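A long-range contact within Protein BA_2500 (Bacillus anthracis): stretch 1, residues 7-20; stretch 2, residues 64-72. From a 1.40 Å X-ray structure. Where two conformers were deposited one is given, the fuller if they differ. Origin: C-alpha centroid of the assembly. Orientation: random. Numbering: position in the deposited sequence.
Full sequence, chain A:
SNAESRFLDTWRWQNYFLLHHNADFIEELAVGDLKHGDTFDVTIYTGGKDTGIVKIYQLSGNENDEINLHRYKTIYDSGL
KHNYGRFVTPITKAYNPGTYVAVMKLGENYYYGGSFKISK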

# COMPACT_ATOMS: atom_id res chain seq x y z
N PHE A 7 6.29 13.24 6.64
CA PHE A 7 7.45 12.43 6.31
C PHE A 7 7.51 12.28 4.80
O PHE A 7 6.50 12.06 4.12
N LEU A 8 8.71 12.44 4.26
CA LEU A 8 8.93 12.41 2.83
C LEU A 8 8.90 11.00 2.27
O LEU A 8 9.09 10.06 3.02
N ASP A 9 8.64 10.87 0.96
CA ASP A 9 8.57 9.56 0.33
C ASP A 9 9.14 9.68 -1.10
O ASP A 9 9.01 10.75 -1.71
N THR A 10 9.73 8.61 -1.63
CA THR A 10 10.35 8.62 -2.95
C THR A 10 9.57 8.06 -4.14
O THR A 10 9.98 8.21 -5.31
N TRP A 11 8.45 7.42 -3.86
CA TRP A 11 7.66 6.79 -4.93
C TRP A 11 7.04 7.82 -5.87
O TRP A 11 6.79 8.96 -5.50
N ARG A 12 6.75 7.39 -7.08
CA ARG A 12 6.26 8.31 -8.09
C ARG A 12 4.92 9.02 -7.82
O ARG A 12 4.83 10.23 -8.01
N TRP A 13 3.91 8.28 -7.35
CA TRP A 13 2.59 8.86 -7.11
C TRP A 13 2.33 9.10 -5.63
O TRP A 13 2.19 8.15 -4.85
N GLN A 14 2.20 10.37 -5.24
CA GLN A 14 1.96 10.71 -3.84
C GLN A 14 0.63 11.41 -3.65
O GLN A 14 0.40 12.07 -2.65
N ASN A 15 -0.21 11.31 -4.67
CA ASN A 15 -1.54 11.87 -4.65
C ASN A 15 -2.48 10.74 -5.10
O ASN A 15 -2.20 10.09 -6.10
N TYR A 16 -3.60 10.56 -4.38
CA TYR A 16 -4.52 9.46 -4.69
C TYR A 16 -5.09 9.57 -6.11
O TYR A 16 -5.19 8.58 -6.81
N PHE A 17 -5.50 10.77 -6.54
CA PHE A 17 -6.02 10.92 -7.89
C PHE A 17 -5.00 10.40 -8.91
O PHE A 17 -5.33 9.63 -9.82
N LEU A 18 -3.73 10.80 -8.77
CA LEU A 18 -2.71 10.37 -9.72
C LEU A 18 -2.44 8.89 -9.64
O LEU A 18 -2.30 8.22 -10.69
N LEU A 19 -2.43 8.35 -8.44
CA LEU A 19 -2.22 6.90 -8.25
C LEU A 19 -3.34 6.14 -8.95
O LEU A 19 -3.09 5.22 -9.76
N HIS A 20 -4.57 6.55 -8.70
CA HIS A 20 -5.73 5.89 -9.26
C HIS A 20 -5.81 6.03 -10.76
O HIS A 20 -6.47 5.21 -11.41
N ASN A 64 -6.46 20.81 -2.06
CA ASN A 64 -5.52 21.60 -2.84
C ASN A 64 -4.07 21.12 -2.75
O ASN A 64 -3.22 21.54 -3.57
N ASP A 65 -3.81 20.22 -1.81
CA ASP A 65 -2.45 19.71 -1.60
C ASP A 65 -1.98 18.79 -2.72
O ASP A 65 -2.71 17.88 -3.13
N GLU A 66 -0.78 19.01 -3.24
CA GLU A 66 -0.21 18.13 -4.28
C GLU A 66 0.04 16.73 -3.70
O GLU A 66 -0.16 15.73 -4.39
N ILE A 67 0.41 16.67 -2.44
CA ILE A 67 0.70 15.41 -1.73
C ILE A 67 -0.36 15.11 -0.70
O ILE A 67 -0.58 15.90 0.22
N ASN A 68 -1.11 14.02 -0.92
CA ASN A 68 -2.14 13.60 0.03
C ASN A 68 -2.02 12.14 0.50
O ASN A 68 -2.93 11.62 1.13
N LEU A 69 -0.90 11.50 0.15
CA LEU A 69 -0.58 10.12 0.57
C LEU A 69 0.59 10.22 1.57
O LEU A 69 1.58 10.88 1.26
N HIS A 70 0.47 9.64 2.76
CA HIS A 70 1.48 9.73 3.81
C HIS A 70 1.86 8.33 4.21
O HIS A 70 1.01 7.55 4.66
N ARG A 71 3.13 7.98 4.07
CA ARG A 71 3.58 6.63 4.37
C ARG A 71 3.48 6.24 5.83
O ARG A 71 3.98 6.95 6.70
N TYR A 72 2.80 5.14 6.12
CA TYR A 72 2.67 4.60 7.47
C TYR A 72 3.52 3.35 7.66
O TYR A 72 3.94 3.05 8.79

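Residues 64-72 run from a loop into a strand that begins at Leu69, and they pack against a segment that is loop from Phe7 to Asn15 and helical from Tyr16. Together the two stretches bury 574 Å² of surface, much of it around Leu69 and Arg71.

At the start of stretch 2, Asn64 is out of reach, and the m rotamer of Asp65 leads its carboxylate away from the contact. Glu66 takes part mainly through its backbone: Asn15 ND2 donates to Glu66 O at 3.2 Å. Asn15 is in the t rotamer, and although its CA-to-CB bond points away from stretch 2 overall, its amide group serves both sides of the junction. While ND2 reaches Glu66, Asn15 OD1 caps the helix by accepting from Leu18 N at 3.2 Å.

The CA-to-CB bond of Ile67 (chi1 m, chi2 t) points sideways, and Ile67 CG2 lies 4.1 Å from Gln14 CB, a loose apolar contact. Its backbone contributes a CA-H...O contact, with Ile67 CA 3.5 Å from Gln14 O. Gln14 O also accepts two hydrogen bonds, from Asn68 N at 3.0 Å and from Leu69 N at 3.1 Å, so a single oxygen gathers three consecutive residues of stretch 2.

The CA-to-CB bond of Asn68 points sideways, but the end of its side chain, in the p rotamer, comes nearer to stretch 1. Asn68 OD1 accepts from Tyr16 N at 2.9 Å, satisfying an amide in the first turn of the helix, where no preceding helical carbonyl is available. Asn68 ND2 donates to water 6, 2.9 Å away, and this water in turn accepts from Phe17 N at 3.0 Å, extending the link by one residue.

Leu69 points toward stretch 1 and is buried. In its m, t conformation, Leu69 CD1 lies 3.8 Å from Trp13 O and 4.2 Å from CD2 of Leu19, a t, p leucine whose CA-to-CB bond points toward stretch 2. CD2 of Leu69 sits 4.2 Å from Tyr16 CB, near the plane of the Tyr16 ring at its edge; the t rotamer of Tyr16 leads the end of that ring away. On the backbone side, water 5 lies 2.6 Å from Leu69 O and 2.9 Å from Gln14 OE1. Gln14, m at both chi1 and chi2, is held by Gln14 NE2, which donates to Asp9 OD2 at 2.7 Å and Trp11 O at 2.6 Å.

The CA-to-CB bond of His70 points away, and the residue meets stretch 1 through solvent: water 2 is 2.7 Å from His70 ND1 and 3.2 Å from Phe7 O.

Arg71 points toward stretch 1 again, extended through t, t before turning at chi3 p. Arg71 NH1 forms a salt bridge with Asp9 OD1 at 2.8 Å and donates to Leu8 O at 2.9 Å, both acceptors lying near the guanidinium plane. Water 4 accepts from Arg71 NH2 at 2.6 Å and donates to Leu8 O at 2.7 Å, while water 1 joins Arg71 N (2.9 Å) to Phe7 O (2.8 Å). Tyr72 lies beyond reach.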

# COMPACT_ATOMS: atom_id res chain seq x y z
CB PHE A 7 7.44 11.14 7.12
CG PHE A 7 7.41 11.40 8.61
CD1 PHE A 7 8.55 11.87 9.27
CD2 PHE A 7 6.26 11.18 9.35
CE1 PHE A 7 8.53 12.14 10.63
CE2 PHE A 7 6.24 11.43 10.71
CZ PHE A 7 7.38 11.91 11.35
CB LEU A 8 10.26 13.07 2.53
CG LEU A 8 10.44 14.50 3.07
CD1 LEU A 8 11.82 15.04 2.66
CD2 LEU A 8 9.33 15.39 2.55
CB ASP A 9 7.12 9.08 0.26
CG ASP A 9 7.02 7.61 -0.14
OD1 ASP A 9 7.28 6.74 0.74
OD2 ASP A 9 6.65 7.32 -1.31
CB THR A 10 11.66 7.76 -2.93
OG1 THR A 10 11.35 6.40 -2.60
CG2 THR A 10 12.67 8.28 -1.94
CB TRP A 11 6.75 5.73 -4.34
CG TRP A 11 7.51 4.50 -3.92
CD1 TRP A 11 8.86 4.36 -3.70
CD2 TRP A 11 6.91 3.29 -3.45
NE1 TRP A 11 9.14 3.09 -3.23
CE2 TRP A 11 7.96 2.41 -3.07
CE3 TRP A 11 5.60 2.82 -3.41
CZ2 TRP A 11 7.71 1.11 -2.60
CZ3 TRP A 11 5.37 1.56 -2.92
CH2 TRP A 11 6.40 0.73 -2.54
CB ARG A 12 6.22 7.60 -9.45
CG ARG A 12 6.02 8.58 -10.61
CD ARG A 12 6.11 7.90 -11.96
NE ARG A 12 7.38 7.20 -12.14
CZ ARG A 12 8.49 7.74 -12.62
NH1 ARG A 12 8.52 9.01 -13.00
NH2 ARG A 12 9.59 7.01 -12.74
CB TRP A 13 1.54 7.92 -7.69
CG TRP A 13 1.83 7.51 -9.09
CD1 TRP A 13 2.11 6.24 -9.53
CD2 TRP A 13 1.97 8.37 -10.22
NE1 TRP A 13 2.35 6.26 -10.88
CE2 TRP A 13 2.28 7.56 -11.33
CE3 TRP A 13 1.83 9.75 -10.41
CZ2 TRP A 13 2.47 8.09 -12.61
CZ3 TRP A 13 2.01 10.28 -11.69
CH2 TRP A 13 2.34 9.45 -12.77
CB GLN A 14 3.07 11.63 -3.34
CG GLN A 14 4.49 11.12 -3.53
CD GLN A 14 4.83 9.98 -2.67
OE1 GLN A 14 4.31 9.83 -1.56
NE2 GLN A 14 5.76 9.17 -3.13
CB ASN A 15 -1.54 13.07 -5.61
CG ASN A 15 -2.85 13.65 -5.80
OD1 ASN A 15 -3.63 13.12 -6.61
ND2 ASN A 15 -3.10 14.80 -5.19
CB TYR A 16 -5.60 9.24 -3.64
CG TYR A 16 -6.34 7.95 -3.86
CD1 TYR A 16 -5.85 6.75 -3.32
CD2 TYR A 16 -7.49 7.89 -4.62
CE1 TYR A 16 -6.50 5.55 -3.53
CE2 TYR A 16 -8.13 6.71 -4.83
CZ TYR A 16 -7.65 5.53 -4.30
OH TYR A 16 -8.31 4.32 -4.53
CB PHE A 17 -6.37 12.37 -8.21
CG PHE A 17 -6.94 12.56 -9.59
CD1 PHE A 17 -8.29 12.57 -9.82
CD2 PHE A 17 -6.09 12.71 -10.69
CE1 PHE A 17 -8.80 12.75 -11.11
CE2 PHE A 17 -6.59 12.88 -11.96
CZ PHE A 17 -7.95 12.87 -12.16
CB LEU A 18 -1.45 11.22 -9.58
CG LEU A 18 -1.58 12.69 -10.07
CD1 LEU A 18 -0.26 13.44 -9.77
CD2 LEU A 18 -1.91 12.77 -11.54
CB LEU A 19 -2.23 6.57 -6.74
CG LEU A 19 -2.04 5.09 -6.39
CD1 LEU A 19 -0.58 4.67 -6.71
CD2 LEU A 19 -2.44 4.79 -4.97
CB HIS A 20 -6.95 6.44 -8.50
CG HIS A 20 -8.27 5.89 -8.87
ND1 HIS A 20 -8.57 4.55 -8.78
CD2 HIS A 20 -9.45 6.52 -9.10
CE1 HIS A 20 -9.85 4.37 -9.06
NE2 HIS A 20 -10.41 5.55 -9.24
CB ASN A 64 -5.59 23.04 -2.38
CG ASN A 64 -6.87 23.66 -2.79
OD1 ASN A 64 -7.06 23.95 -3.98
ND2 ASN A 64 -7.73 23.93 -1.83
CB ASP A 65 -2.35 18.93 -0.28
CG ASP A 65 -2.60 19.79 0.96
OD1 ASP A 65 -2.62 21.04 0.84
OD2 ASP A 65 -2.75 19.16 2.05
CB GLU A 66 1.09 18.70 -4.89
CG GLU A 66 0.88 20.02 -5.64
CD GLU A 66 -0.14 19.97 -6.81
OE1 GLU A 66 -0.22 18.97 -7.57
OE2 GLU A 66 -0.84 20.99 -7.00
CB ILE A 67 2.09 15.43 -1.05
CG1 ILE A 67 3.19 15.56 -2.12
CG2 ILE A 67 2.32 14.14 -0.24
CD1 ILE A 67 4.61 15.71 -1.57
CB ASN A 68 -3.57 13.95 -0.42
CG ASN A 68 -4.03 13.16 -1.64
OD1 ASN A 68 -3.40 12.19 -2.04
ND2 ASN A 68 -5.18 13.54 -2.19
CB LEU A 69 -0.22 9.24 -0.62
CG LEU A 69 -1.37 8.98 -1.59
CD1 LEU A 69 -0.92 8.03 -2.73
CD2 LEU A 69 -2.61 8.43 -0.86
CB HIS A 70 0.86 10.53 4.95
CG HIS A 70 0.24 11.81 4.47
ND1 HIS A 70 1.00 12.91 4.13
CD2 HIS A 70 -1.05 12.15 4.23
CE1 HIS A 70 0.19 13.88 3.72
NE2 HIS A 70 -1.05 13.44 3.78
CB ARG A 71 5.04 6.45 3.91
CG ARG A 71 5.51 4.97 3.99
CD ARG A 71 6.97 4.77 3.66
NE ARG A 71 7.85 5.45 4.61
CZ ARG A 71 8.45 6.63 4.42
NH1 ARG A 71 8.33 7.31 3.28
NH2 ARG A 71 9.21 7.14 5.38
CB TYR A 72 1.20 4.32 7.87
CG TYR A 72 0.57 5.50 8.58
CD1 TYR A 72 0.42 6.73 7.95
CD2 TYR A 72 0.13 5.38 9.89
CE1 TYR A 72 -0.12 7.82 8.62
CE2 TYR A 72 -0.45 6.46 10.56
CZ TYR A 72 -0.57 7.67 9.92
OH TYR A 72 -1.13 8.76 10.57
O HOH W 1 5.06 9.87 3.06
O HOH W 2 3.53 12.91 3.17
O HOH W 3 3.77 12.21 5.78
O HOH W 4 10.12 9.59 5.51
O HOH W 5 4.09 11.33 0.87
O HOH W 6 -6.45 12.90 -4.67